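Local coordinates for protein metallocarboxypeptidase (PDB 3DWC) that probably removes single amino acids from the C-terminal ends of peptides with broad specificity, though not proline, as a metal-dependent M32 carboxypeptidase, at residues B[298-302]-B[423-429]; B[353-357]-B[495-500]; B[8-12]-B[61-66]; B[13-18]-B[284-288]. All blocks are in the same frame, centred on the assembly; numbering follows the deposited sequence.

In the fold
The four contacts mark out a largely helical M32 carboxypeptidase from its N-terminal helix to its C-terminal helix. Contacts 3 and 4 sit side by side, centres about 12 Å apart, and share helix 3-32; they touch through Gln286, whose amide reaches the backbone of Glu10. Contact 1 lies near the centre of the chain, about 26 Å from contact 4 centre to centre, and carries a cobalt ligand on helix 294-309. Contact 2, its centre about 14 Å from that of contact 1, lies across the chain's centre from contacts 3 and 4. Along the sequence, contacts 3 and 4 interlock, as do 1 and 2; the first pair ties the N-terminal helix into the fold, the second lies at and beyond the metal site.

Contact 1: B[298-302]-B[423-429]; sequences EGQSL and YSLGAMV. With CO (cobalt (II) ion), chain Q.
Glu298 and Tyr423 meet at the border of the metal site, the carboxylate plane standing almost upright, 84°, to the phenol ring. OE1 of Glu298 lies in the plane of the ring at its edge, 3.8 Å from CD1 of Tyr423, while OE2 turns to the cobalt ion and binds it at 2.2 Å. The glutamate reaches the metal because its chain leaves with CG anti to the backbone N (chi1 -174°) and then bends at chi2. Glu298 is the third protein ligand of the cobalt, beside His267 and His271 of the HExxH helix, as in gluzincins; three waters complete the coordination. Behind the carboxylate, segments 298-302 and 423-429, on helices 294-309 and 421-441, cross at -58° with axes 7.1 Å apart at closest. The bare CA atoms of Gly299 and Gly426 let the backbones meet, 3.9 Å apart, and CA of Gly299 makes a CA-H...O contact of 3.2 Å with O of Gly426. CG1 of Val429 lies against CA of Gly299. On the other flank Leu302 lays CD1 over the backbone of Ala427, 3.7 Å from that residue's N. OG of Ser301 bonds back to O of Glu298 on the same helix.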
loop_
_atom_site.group_PDB
_atom_site.type_symbol
_atom_site.label_atom_id
_atom_site.label_comp_id
_atom_site.label_asym_id
_atom_site.label_seq_id
_atom_site.Cartn_x
_atom_site.Cartn_y
_atom_site.Cartn_z
ATOM N N GLU B 298 4.292 19.702 -14.904
ATOM C CA GLU B 298 5.552 20.288 -14.433
ATOM C C GLU B 298 5.420 21.808 -14.381
ATOM O O GLU B 298 6.119 22.460 -13.610
ATOM C CB GLU B 298 6.731 19.831 -15.331
ATOM C CG GLU B 298 8.087 20.270 -14.837
ATOM C CD GLU B 298 8.569 19.510 -13.597
ATOM O OE1 GLU B 298 9.768 19.649 -13.241
ATOM O OE2 GLU B 298 7.784 18.756 -13.007
ATOM N N GLY B 299 4.462 22.369 -15.130
ATOM C CA GLY B 299 4.101 23.768 -14.976
ATOM C C GLY B 299 3.488 24.111 -13.629
ATOM O O GLY B 299 3.695 25.212 -13.081
ATOM N N GLN B 300 2.704 23.195 -13.095
ATOM C CA GLN B 300 2.211 23.304 -11.743
ATOM C C GLN B 300 3.276 23.078 -10.666
ATOM O O GLN B 300 3.308 23.795 -9.664
ATOM C CB GLN B 300 1.031 22.353 -11.552
ATOM C CG GLN B 300 -0.102 22.492 -12.611
ATOM C CD GLN B 300 -0.451 23.904 -13.020
ATOM O OE1 GLN B 300 -1.024 24.679 -12.243
ATOM N NE2 GLN B 300 -0.072 24.267 -14.246
ATOM N N SER B 301 4.148 22.097 -10.819
ATOM C CA SER B 301 5.186 21.917 -9.811
ATOM C C SER B 301 6.107 23.139 -9.761
ATOM O O SER B 301 6.552 23.609 -8.684
ATOM C CB SER B 301 5.972 20.659 -10.126
ATOM O OG SER B 301 6.419 20.728 -11.454
ATOM N N LEU B 302 6.454 23.628 -10.936
ATOM C CA LEU B 302 7.416 24.734 -11.051
ATOM C C LEU B 302 6.814 26.093 -10.776
ATOM O O LEU B 302 7.499 27.031 -10.370
ATOM C CB LEU B 302 8.130 24.694 -12.394
ATOM C CG LEU B 302 9.022 23.464 -12.582
ATOM C CD1 LEU B 302 9.570 23.424 -14.012
ATOM C CD2 LEU B 302 10.152 23.403 -11.589
ATOM N N TYR B 423 10.102 19.065 -19.403
ATOM C CA TYR B 423 10.585 19.824 -18.270
ATOM C C TYR B 423 10.651 21.302 -18.565
ATOM O O TYR B 423 10.110 22.101 -17.797
ATOM C CB TYR B 423 11.994 19.358 -17.886
ATOM C CG TYR B 423 12.094 18.013 -17.246
ATOM C CD1 TYR B 423 11.787 17.827 -15.911
ATOM C CD2 TYR B 423 12.663 16.927 -17.948
ATOM C CE1 TYR B 423 11.936 16.522 -15.281
ATOM C CE2 TYR B 423 12.805 15.643 -17.349
ATOM C CZ TYR B 423 12.455 15.461 -16.026
ATOM O OH TYR B 423 12.628 14.213 -15.487
ATOM N N SER B 424 11.281 21.685 -19.677
ATOM C CA SER B 424 11.373 23.121 -20.014
ATOM C C SER B 424 10.043 23.639 -20.450
ATOM O O SER B 424 9.746 24.795 -20.173
ATOM C CB SER B 424 12.443 23.415 -21.081
ATOM O OG SER B 424 13.764 23.083 -20.634
ATOM N N LEU B 425 9.212 22.815 -21.121
ATOM C CA LEU B 425 7.826 23.243 -21.393
ATOM C C LEU B 425 7.093 23.568 -20.094
ATOM O O LEU B 425 6.312 24.530 -20.009
ATOM C CB LEU B 425 7.042 22.172 -22.176
ATOM C CG LEU B 425 7.586 21.730 -23.525
ATOM C CD1 LEU B 425 6.715 20.557 -24.062
ATOM C CD2 LEU B 425 7.718 22.915 -24.567
ATOM N N GLY B 426 7.341 22.765 -19.061
ATOM C CA GLY B 426 6.795 23.044 -17.713
ATOM C C GLY B 426 7.248 24.362 -17.144
ATOM O O GLY B 426 6.427 25.171 -16.588
ATOM N N ALA B 427 8.545 24.649 -17.295
ATOM C CA ALA B 427 9.077 25.900 -16.803
ATOM C C ALA B 427 8.437 27.083 -17.525
ATOM O O ALA B 427 8.169 28.157 -16.931
ATOM C CB ALA B 427 10.640 25.931 -16.894
ATOM N N MET B 428 8.193 26.913 -18.819
ATOM C CA MET B 428 7.552 27.931 -19.601
ATOM C C MET B 428 6.091 28.156 -19.273
ATOM O O MET B 428 5.628 29.314 -19.228
ATOM C CB MET B 428 7.703 27.546 -21.098
ATOM C CG MET B 428 9.094 27.652 -21.567
ATOM S SD MET B 428 9.321 26.969 -23.202
ATOM C CE MET B 428 11.119 26.886 -23.223
ATOM N N VAL B 429 5.344 27.069 -19.053
ATOM C CA VAL B 429 3.956 27.112 -18.572
ATOM C C VAL B 429 3.867 27.857 -17.249
ATOM O O VAL B 429 3.037 28.757 -17.051
ATOM C CB VAL B 429 3.309 25.685 -18.451
ATOM C CG1 VAL B 429 1.997 25.670 -17.622
ATOM C CG2 VAL B 429 3.155 25.012 -19.857
HETATM CO CO CO Q . 8.124 17.452 -11.271
HETATM O O HOH W 1 9.782 17.316 -11.958
HETATM O O HOH W 2 8.782 15.900 -9.769
HETATM O O HOH W 3 8.149 15.703 -12.572
#

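Contact 2: B[353-357]-B[495-500]; sequences ADELC and HLERRY
The loop 353-357, on its way into helix 358-374, passes beside helix 490-501 at a point where the helix has a wider pi-type turn, and the CA atoms of Leu356 and Leu496 are 6.7 Å apart. From this loop Glu355 reaches across in an extended form, CG anti to the backbone N (chi1 -179°), and delivers its carboxylate to three donors. OE1 accepts from OH of Tyr500 (2.6 Å) with its anti lone pair and from NH2 of Arg499 (2.8 Å) with its syn one, the latter bond being part of a salt bridge. The arginine bond lies in the guanidinium plane. OE2 accepts from NE2 of His495 at 2.6 Å; the bond is in the plane of the imidazole and fairly straight (163°), but meets the carboxylate from above its plane. The imidazole also places CE1 over the centre of the Arg499 guanidinium, 3.3 Å above it. Below these polar groups Leu356 spreads its two branches, CD1 against CB of Leu496 at 3.8 Å and CD2 past CB of Tyr500, with CB of Leu356 over one face of the tyrosine ring. Helix 168-196 adds Leu182 and Val189 to this apolar side. A water joins N of Glu355 to OH of Tyr500, and NH2 of Arg499 is also held by O of Met306. Three hydrogen bonds from three side chains hold the buried carboxylate, which is probably charged; Arg499 would be its chief counter-charge, and the carboxylate may favour a protonated His495.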
loop_
_atom_site.group_PDB
_atom_site.type_symbol
_atom_site.label_atom_id
_atom_site.label_comp_id
_atom_site.label_asym_id
_atom_site.label_seq_id
_atom_site.Cartn_x
_atom_site.Cartn_y
_atom_site.Cartn_z
ATOM N N ALA B 353 20.827 21.081 -11.133
ATOM C CA ALA B 353 21.028 22.361 -11.807
ATOM C C ALA B 353 20.118 23.431 -11.236
ATOM O O ALA B 353 19.004 23.153 -10.918
ATOM C CB ALA B 353 20.801 22.199 -13.327
ATOM N N ASP B 354 20.598 24.666 -11.161
ATOM C CA ASP B 354 19.789 25.754 -10.642
ATOM C C ASP B 354 18.759 26.223 -11.692
ATOM O O ASP B 354 18.737 25.720 -12.806
ATOM C CB ASP B 354 20.702 26.889 -10.155
ATOM C CG ASP B 354 21.603 27.470 -11.265
ATOM O OD1 ASP B 354 22.820 27.481 -11.043
ATOM O OD2 ASP B 354 21.104 27.940 -12.335
ATOM N N GLU B 355 17.906 27.183 -11.346
ATOM C CA GLU B 355 16.770 27.515 -12.185
ATOM C C GLU B 355 17.229 27.986 -13.571
ATOM O O GLU B 355 16.559 27.759 -14.584
ATOM C CB GLU B 355 15.895 28.586 -11.480
ATOM C CG GLU B 355 14.661 28.994 -12.253
ATOM C CD GLU B 355 13.887 30.053 -11.566
ATOM O OE1 GLU B 355 14.437 30.694 -10.655
ATOM O OE2 GLU B 355 12.705 30.221 -11.903
ATOM N N LEU B 356 18.361 28.663 -13.631
ATOM C CA LEU B 356 18.820 29.267 -14.879
ATOM C C LEU B 356 19.522 28.275 -15.805
ATOM O O LEU B 356 19.320 28.304 -17.022
ATOM C CB LEU B 356 19.715 30.487 -14.565
ATOM C CG LEU B 356 20.145 31.438 -15.689
ATOM C CD1 LEU B 356 18.997 32.193 -16.366
ATOM C CD2 LEU B 356 21.144 32.457 -15.157
ATOM N N CYS B 357 20.321 27.376 -15.229
ATOM C CA CYS B 357 21.138 26.434 -16.002
ATOM C C CYS B 357 20.348 25.268 -16.487
ATOM O O CYS B 357 20.620 24.700 -17.536
ATOM C CB CYS B 357 22.283 25.904 -15.149
ATOM S SG CYS B 357 23.508 27.165 -14.788
ATOM N N HIS B 495 11.064 36.301 -17.137
ATOM C CA HIS B 495 11.217 35.789 -15.736
ATOM C C HIS B 495 12.688 35.578 -15.359
ATOM O O HIS B 495 13.151 36.040 -14.310
ATOM C CB HIS B 495 10.499 34.448 -15.565
ATOM C CG HIS B 495 10.869 33.718 -14.295
ATOM N ND1 HIS B 495 10.475 34.165 -13.052
ATOM C CD2 HIS B 495 11.558 32.569 -14.079
ATOM C CE1 HIS B 495 10.943 33.360 -12.124
ATOM N NE2 HIS B 495 11.615 32.379 -12.716
ATOM N N LEU B 496 13.420 34.851 -16.210
ATOM C CA LEU B 496 14.843 34.605 -15.938
ATOM C C LEU B 496 15.710 35.866 -15.945
ATOM O O LEU B 496 16.552 36.025 -15.089
ATOM C CB LEU B 496 15.420 33.500 -16.874
ATOM C CG LEU B 496 14.837 32.069 -16.729
ATOM C CD1 LEU B 496 15.306 31.183 -17.834
ATOM C CD2 LEU B 496 15.101 31.403 -15.331
ATOM N N GLU B 497 15.521 36.748 -16.919
ATOM C CA GLU B 497 16.182 38.066 -16.984
ATOM C C GLU B 497 15.943 38.949 -15.763
ATOM O O GLU B 497 16.897 39.495 -15.175
ATOM C CB GLU B 497 15.708 38.841 -18.236
ATOM C CG GLU B 497 16.236 38.271 -19.535
ATOM C CD GLU B 497 15.631 38.962 -20.770
ATOM O OE1 GLU B 497 16.159 38.745 -21.848
ATOM O OE2 GLU B 497 14.632 39.701 -20.675
ATOM N N ARG B 498 14.674 39.063 -15.372
ATOM C CA ARG B 498 14.288 39.852 -14.234
ATOM C C ARG B 498 14.821 39.347 -12.914
ATOM O O ARG B 498 15.193 40.147 -12.058
ATOM C CB ARG B 498 12.755 39.973 -14.131
ATOM C CG ARG B 498 12.191 40.846 -15.238
ATOM C CD ARG B 498 10.665 40.793 -15.366
ATOM N NE ARG B 498 10.253 41.521 -16.570
ATOM C CZ ARG B 498 9.024 41.461 -17.111
ATOM N NH1 ARG B 498 8.078 40.716 -16.582
ATOM N NH2 ARG B 498 8.748 42.147 -18.203
ATOM N N ARG B 499 14.826 38.032 -12.752
ATOM C CA ARG B 499 15.252 37.443 -11.525
ATOM C C ARG B 499 16.784 37.424 -11.454
ATOM O O ARG B 499 17.344 37.895 -10.471
ATOM C CB ARG B 499 14.660 36.058 -11.375
ATOM C CG ARG B 499 15.250 35.287 -10.206
ATOM C CD ARG B 499 14.434 34.058 -9.878
ATOM N NE ARG B 499 13.122 34.365 -9.321
ATOM C CZ ARG B 499 12.204 33.452 -9.028
ATOM N NH1 ARG B 499 11.036 33.817 -8.482
ATOM N NH2 ARG B 499 12.471 32.177 -9.245
ATOM N N TYR B 500 17.461 36.913 -12.496
ATOM C CA TYR B 500 18.907 36.697 -12.409
ATOM C C TYR B 500 19.792 37.843 -12.888
ATOM O O TYR B 500 20.887 38.071 -12.364
ATOM C CB TYR B 500 19.282 35.360 -13.039
ATOM C CG TYR B 500 18.669 34.224 -12.236
ATOM C CD1 TYR B 500 19.245 33.803 -11.038
ATOM C CD2 TYR B 500 17.469 33.642 -12.622
ATOM C CE1 TYR B 500 18.672 32.794 -10.295
ATOM C CE2 TYR B 500 16.872 32.636 -11.868
ATOM C CZ TYR B 500 17.468 32.240 -10.697
ATOM O OH TYR B 500 16.906 31.258 -9.924
HETATM O O HOH W 4 18.085 28.836 -8.647
#

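Contact 3: B[8-12]-B[61-66]; sequences ELERV and KIRALI
A roughly antiparallel, obliquely crossing helix pair near the N-terminus, between helix 3-32 and the short helix 60-71, combines an apolar seam with a salt-bridge network along its outer margin. The segment axes cross at -139° and approach to 10.5 Å, a spacing filled by branched side chains. Leu9 is the central one. Its CG slides past CB of Leu65 at 3.8 Å, the two chains running in opposite directions; CD1 rests on the backbone where Leu65 joins Ile66, and CD2 touches CG2 of Ile62 and CG1 of Ile66, 3.8 Å from each. One turn along, Val12 and Ile62 reach toward each other tip to tip, CG1 of Val12 to CD1 of Ile62 at 3.9 Å. Met87 and Trp91 of helix 78-95 close over the seam, against Leu9 and against Ile62 and Ile66 respectively. At the margin, CG of Glu8, anti to the backbone N (chi1 173°), lies against CD1 of Leu65, and the bend at chi2 turns the carboxylate to Arg11. That arginine grips the single oxygen OE1 side-on, NE and NH2 each at 3.1 Å, with OE1 near the guanidinium plane; NH2 meets it on the syn side, whereas NE comes from above the carboxylate plane. Lys61 comes in roughly at right angles to both chains, its NZ 3.8 Å from OE1 of Glu8 in a long salt bridge. NZ is equally near NH2 of Arg11, so the one carboxylate oxygen probably offsets two positive charges, and the weaker hold on the lysine suggests that hydrophobic packing does most of the joining.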
loop_
_atom_site.group_PDB
_atom_site.type_symbol
_atom_site.label_atom_id
_atom_site.label_comp_id
_atom_site.label_asym_id
_atom_site.label_seq_id
_atom_site.Cartn_x
_atom_site.Cartn_y
_atom_site.Cartn_z
ATOM N N GLU B 8 -21.292 2.648 -22.490
ATOM C CA GLU B 8 -20.616 1.373 -22.320
ATOM C C GLU B 8 -19.108 1.585 -22.203
ATOM O O GLU B 8 -18.479 0.981 -21.364
ATOM C CB GLU B 8 -20.946 0.425 -23.466
ATOM C CG GLU B 8 -20.149 -0.886 -23.453
ATOM C CD GLU B 8 -20.546 -1.818 -22.322
ATOM O OE1 GLU B 8 -19.643 -2.538 -21.801
ATOM O OE2 GLU B 8 -21.752 -1.819 -21.956
ATOM N N LEU B 9 -18.539 2.459 -23.032
ATOM C CA LEU B 9 -17.152 2.857 -22.864
ATOM C C LEU B 9 -16.889 3.465 -21.492
ATOM O O LEU B 9 -15.867 3.200 -20.879
ATOM C CB LEU B 9 -16.690 3.798 -23.971
ATOM C CG LEU B 9 -16.403 3.096 -25.313
ATOM C CD1 LEU B 9 -16.623 4.044 -26.484
ATOM C CD2 LEU B 9 -15.007 2.500 -25.373
ATOM N N GLU B 10 -17.791 4.301 -21.012
ATOM C CA GLU B 10 -17.578 4.934 -19.730
ATOM C C GLU B 10 -17.379 3.871 -18.673
ATOM O O GLU B 10 -16.498 3.979 -17.842
ATOM C CB GLU B 10 -18.743 5.839 -19.348
ATOM C CG GLU B 10 -18.683 7.219 -19.984
ATOM C CD GLU B 10 -19.541 8.252 -19.244
ATOM O OE1 GLU B 10 -20.483 7.839 -18.551
ATOM O OE2 GLU B 10 -19.277 9.473 -19.349
ATOM N N ARG B 11 -18.246 2.870 -18.707
ATOM C CA ARG B 11 -18.224 1.718 -17.792
ATOM C C ARG B 11 -16.910 0.928 -17.844
ATOM O O ARG B 11 -16.370 0.513 -16.814
ATOM C CB ARG B 11 -19.406 0.801 -18.149
ATOM C CG ARG B 11 -19.660 -0.330 -17.155
ATOM C CD ARG B 11 -20.645 -1.429 -17.717
ATOM N NE ARG B 11 -19.964 -2.303 -18.686
ATOM C CZ ARG B 11 -19.025 -3.206 -18.361
ATOM N NH1 ARG B 11 -18.650 -3.398 -17.090
ATOM N NH2 ARG B 11 -18.453 -3.939 -19.318
ATOM N N VAL B 12 -16.418 0.693 -19.053
ATOM C CA VAL B 12 -15.129 0.058 -19.237
ATOM C C VAL B 12 -14.047 0.917 -18.629
ATOM O O VAL B 12 -13.188 0.410 -17.938
ATOM C CB VAL B 12 -14.806 -0.171 -20.714
ATOM C CG1 VAL B 12 -13.382 -0.663 -20.891
ATOM C CG2 VAL B 12 -15.805 -1.166 -21.317
ATOM N N LYS B 61 -13.777 -5.447 -28.918
ATOM C CA LYS B 61 -15.008 -4.679 -28.696
ATOM C C LYS B 61 -14.795 -3.184 -28.431
ATOM O O LYS B 61 -15.665 -2.378 -28.760
ATOM C CB LYS B 61 -15.867 -5.297 -27.585
ATOM C CG LYS B 61 -15.483 -4.894 -26.168
ATOM C CD LYS B 61 -16.398 -5.539 -25.093
ATOM C CE LYS B 61 -16.089 -4.971 -23.693
ATOM N NZ LYS B 61 -17.122 -5.246 -22.637
ATOM N N ILE B 62 -13.657 -2.805 -27.837
ATOM C CA ILE B 62 -13.431 -1.403 -27.479
ATOM C C ILE B 62 -13.378 -0.552 -28.728
ATOM O O ILE B 62 -14.048 0.482 -28.803
ATOM C CB ILE B 62 -12.113 -1.178 -26.654
ATOM C CG1 ILE B 62 -12.083 -2.078 -25.426
ATOM C CG2 ILE B 62 -12.005 0.248 -26.192
ATOM C CD1 ILE B 62 -13.332 -1.976 -24.568
ATOM N N ARG B 63 -12.566 -0.967 -29.693
ATOM C CA ARG B 63 -12.468 -0.273 -30.977
ATOM C C ARG B 63 -13.825 -0.120 -31.664
ATOM O O ARG B 63 -14.176 0.961 -32.134
ATOM C CB ARG B 63 -11.523 -1.031 -31.897
ATOM C CG ARG B 63 -11.253 -0.365 -33.244
ATOM C CD ARG B 63 -10.673 -1.380 -34.196
ATOM N NE ARG B 63 -10.527 -0.827 -35.537
ATOM C CZ ARG B 63 -9.385 -0.387 -36.065
ATOM N NH1 ARG B 63 -8.245 -0.419 -35.373
ATOM N NH2 ARG B 63 -9.389 0.084 -37.318
ATOM N N ALA B 64 -14.576 -1.209 -31.723
ATOM C CA ALA B 64 -15.933 -1.199 -32.268
ATOM C C ALA B 64 -16.823 -0.235 -31.473
ATOM O O ALA B 64 -17.636 0.499 -32.051
ATOM C CB ALA B 64 -16.511 -2.611 -32.261
ATOM N N LEU B 65 -16.648 -0.206 -30.151
ATOM C CA LEU B 65 -17.434 0.705 -29.322
ATOM C C LEU B 65 -17.079 2.172 -29.641
ATOM O O LEU B 65 -17.949 3.010 -29.836
ATOM C CB LEU B 65 -17.260 0.396 -27.828
ATOM C CG LEU B 65 -18.061 -0.760 -27.223
ATOM C CD1 LEU B 65 -17.642 -0.979 -25.785
ATOM C CD2 LEU B 65 -19.562 -0.526 -27.308
ATOM N N ILE B 66 -15.786 2.455 -29.716
ATOM C CA ILE B 66 -15.312 3.790 -30.004
ATOM C C ILE B 66 -15.839 4.260 -31.365
ATOM O O ILE B 66 -16.310 5.384 -31.500
ATOM C CB ILE B 66 -13.753 3.883 -29.959
ATOM C CG1 ILE B 66 -13.212 3.682 -28.534
ATOM C CG2 ILE B 66 -13.289 5.231 -30.421
ATOM C CD1 ILE B 66 -11.694 3.703 -28.472
#

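Contact 4: B[13-18]-B[284-288]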
loop_
_atom_site.group_PDB
_atom_site.type_symbol
_atom_site.label_atom_id
_atom_site.label_comp_id
_atom_site.label_asym_id
_atom_site.label_seq_id
_atom_site.Cartn_x
_atom_site.Cartn_y
_atom_site.Cartn_z
ATOM N N PHE B 13 -14.107 2.232 -18.827
ATOM C CA PHE B 13 -13.020 3.093 -18.344
ATOM C C PHE B 13 -13.012 3.257 -16.808
ATOM O O PHE B 13 -11.959 3.415 -16.211
ATOM C CB PHE B 13 -13.003 4.421 -19.113
ATOM C CG PHE B 13 -12.217 4.337 -20.376
ATOM C CD1 PHE B 13 -12.792 3.859 -21.537
ATOM C CD2 PHE B 13 -10.863 4.651 -20.384
ATOM C CE1 PHE B 13 -12.063 3.756 -22.710
ATOM C CE2 PHE B 13 -10.120 4.521 -21.554
ATOM C CZ PHE B 13 -10.741 4.062 -22.729
ATOM N N THR B 14 -14.186 3.188 -16.190
ATOM C CA THR B 14 -14.311 3.116 -14.751
ATOM C C THR B 14 -13.685 1.825 -14.229
ATOM O O THR B 14 -13.002 1.864 -13.222
ATOM C CB THR B 14 -15.780 3.259 -14.316
ATOM O OG1 THR B 14 -16.227 4.598 -14.664
ATOM C CG2 THR B 14 -15.965 3.018 -12.779
ATOM N N LYS B 15 -13.883 0.707 -14.922
ATOM C CA LYS B 15 -13.233 -0.552 -14.563
ATOM C C LYS B 15 -11.724 -0.385 -14.539
ATOM O O LYS B 15 -11.081 -0.704 -13.531
ATOM C CB LYS B 15 -13.668 -1.655 -15.539
ATOM C CG LYS B 15 -13.500 -3.032 -15.053
ATOM C CD LYS B 15 -14.492 -4.006 -15.678
ATOM C CE LYS B 15 -14.433 -3.996 -17.215
ATOM N NZ LYS B 15 -14.832 -5.321 -17.864
ATOM N N LEU B 16 -11.170 0.131 -15.637
ATOM C CA LEU B 16 -9.731 0.399 -15.762
ATOM C C LEU B 16 -9.185 1.318 -14.677
ATOM O O LEU B 16 -8.117 1.061 -14.138
ATOM C CB LEU B 16 -9.411 1.003 -17.144
ATOM C CG LEU B 16 -9.547 0.064 -18.350
ATOM C CD1 LEU B 16 -9.433 0.861 -19.658
ATOM C CD2 LEU B 16 -8.524 -1.193 -18.291
ATOM N N TYR B 17 -9.931 2.372 -14.350
ATOM C CA TYR B 17 -9.602 3.310 -13.259
ATOM C C TYR B 17 -9.475 2.546 -11.939
ATOM O O TYR B 17 -8.511 2.742 -11.188
ATOM C CB TYR B 17 -10.667 4.409 -13.179
ATOM C CG TYR B 17 -10.405 5.514 -12.194
ATOM C CD1 TYR B 17 -9.583 6.568 -12.511
ATOM C CD2 TYR B 17 -10.993 5.500 -10.929
ATOM C CE1 TYR B 17 -9.357 7.618 -11.591
ATOM C CE2 TYR B 17 -10.743 6.506 -10.002
ATOM C CZ TYR B 17 -9.945 7.575 -10.344
ATOM O OH TYR B 17 -9.698 8.598 -9.424
ATOM N N ARG B 18 -10.368 1.602 -11.696
ATOM C CA ARG B 18 -10.305 0.832 -10.465
ATOM C C ARG B 18 -9.105 -0.042 -10.397
ATOM O O ARG B 18 -8.481 -0.176 -9.336
ATOM C CB ARG B 18 -11.532 -0.067 -10.288
ATOM C CG ARG B 18 -12.869 0.626 -10.149
ATOM C CD ARG B 18 -12.807 1.909 -9.353
ATOM N NE ARG B 18 -14.136 2.556 -9.334
ATOM C CZ ARG B 18 -14.364 3.726 -8.757
ATOM N NH1 ARG B 18 -13.376 4.375 -8.178
ATOM N NH2 ARG B 18 -15.587 4.265 -8.779
ATOM N N GLU B 284 -14.909 11.819 -12.774
ATOM C CA GLU B 284 -13.747 11.468 -11.931
ATOM C C GLU B 284 -13.008 10.170 -12.314
ATOM O O GLU B 284 -11.776 10.124 -12.255
ATOM C CB GLU B 284 -14.167 11.441 -10.450
ATOM C CG GLU B 284 -14.435 12.828 -9.883
ATOM C CD GLU B 284 -15.848 13.328 -10.101
ATOM O OE1 GLU B 284 -16.075 14.507 -9.801
ATOM O OE2 GLU B 284 -16.735 12.581 -10.570
ATOM N N THR B 285 -13.737 9.160 -12.762
ATOM C CA THR B 285 -13.136 7.847 -13.122
ATOM C C THR B 285 -12.822 7.710 -14.636
ATOM O O THR B 285 -12.497 6.620 -15.116
ATOM C CB THR B 285 -14.106 6.730 -12.756
ATOM O OG1 THR B 285 -15.250 6.794 -13.627
ATOM C CG2 THR B 285 -14.566 6.868 -11.286
ATOM N N GLN B 286 -12.877 8.834 -15.356
ATOM C CA GLN B 286 -12.722 8.891 -16.803
ATOM C C GLN B 286 -11.452 9.597 -17.261
ATOM O O GLN B 286 -10.917 10.470 -16.550
ATOM C CB GLN B 286 -13.912 9.669 -17.384
ATOM C CG GLN B 286 -15.272 9.020 -17.104
ATOM C CD GLN B 286 -15.413 7.677 -17.761
ATOM O OE1 GLN B 286 -15.234 7.554 -18.977
ATOM N NE2 GLN B 286 -15.757 6.643 -16.961
ATOM N N PRO B 287 -11.028 9.312 -18.501
ATOM C CA PRO B 287 -9.775 9.827 -18.969
ATOM C C PRO B 287 -9.766 11.344 -19.278
ATOM O O PRO B 287 -8.693 11.918 -19.393
ATOM C CB PRO B 287 -9.489 8.950 -20.190
ATOM C CG PRO B 287 -10.803 8.621 -20.716
ATOM C CD PRO B 287 -11.696 8.500 -19.537
ATOM N N VAL B 288 -10.933 11.992 -19.372
ATOM C CA VAL B 288 -10.980 13.460 -19.482
ATOM C C VAL B 288 -10.634 14.152 -18.142
ATOM O O VAL B 288 -10.183 15.291 -18.118
ATOM C CB VAL B 288 -12.345 13.929 -19.958
ATOM C CG1 VAL B 288 -13.394 13.787 -18.857
ATOM C CG2 VAL B 288 -12.241 15.401 -20.516
HETATM O O HOH W 5 -10.662 5.961 -16.743
HETATM O O HOH W 6 -9.935 11.045 -10.624
#
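Hydroxyl chemistry links Thr14 of helix 3-32 to Thr285 in the loop 284-288, which runs between helix 259-276, bearer of the metal-binding histidines, and helix 294-309: the two OG1 atoms share a hydrogen bond of 2.6 Å. Thr14 OG1 also bonds to O of Glu10 within its own helix. Gln286 is held mainly from outside, OE1 by Asn83 and NE2 by O of Glu10, which keeps its amide alongside the threonine pair. Of two waters, one donates to both O of Phe13 and O of Thr285, holding together two acceptors that could not bond directly; the other bridges OH of Tyr17 and O of Glu284, and the phenol is bonded in addition to Glu245. Tyr17, with CG anti to the backbone N (chi1 -175°), turns a ring face to the loop, and CA of Thr285 stands 3.7 Å from the ring centroid, 12° off the normal, in a CH-pi contact. CG2 of Thr285 covers a face of the Arg18 guanidinium, 3.8 Å from NH2. Purely apolar contact comes from Pro287, whose CG is 4.0 Å from CD2 of Phe13. The irregular loop is thus tied to the helix through hydroxyls, an aromatic face and water-bridged carbonyls.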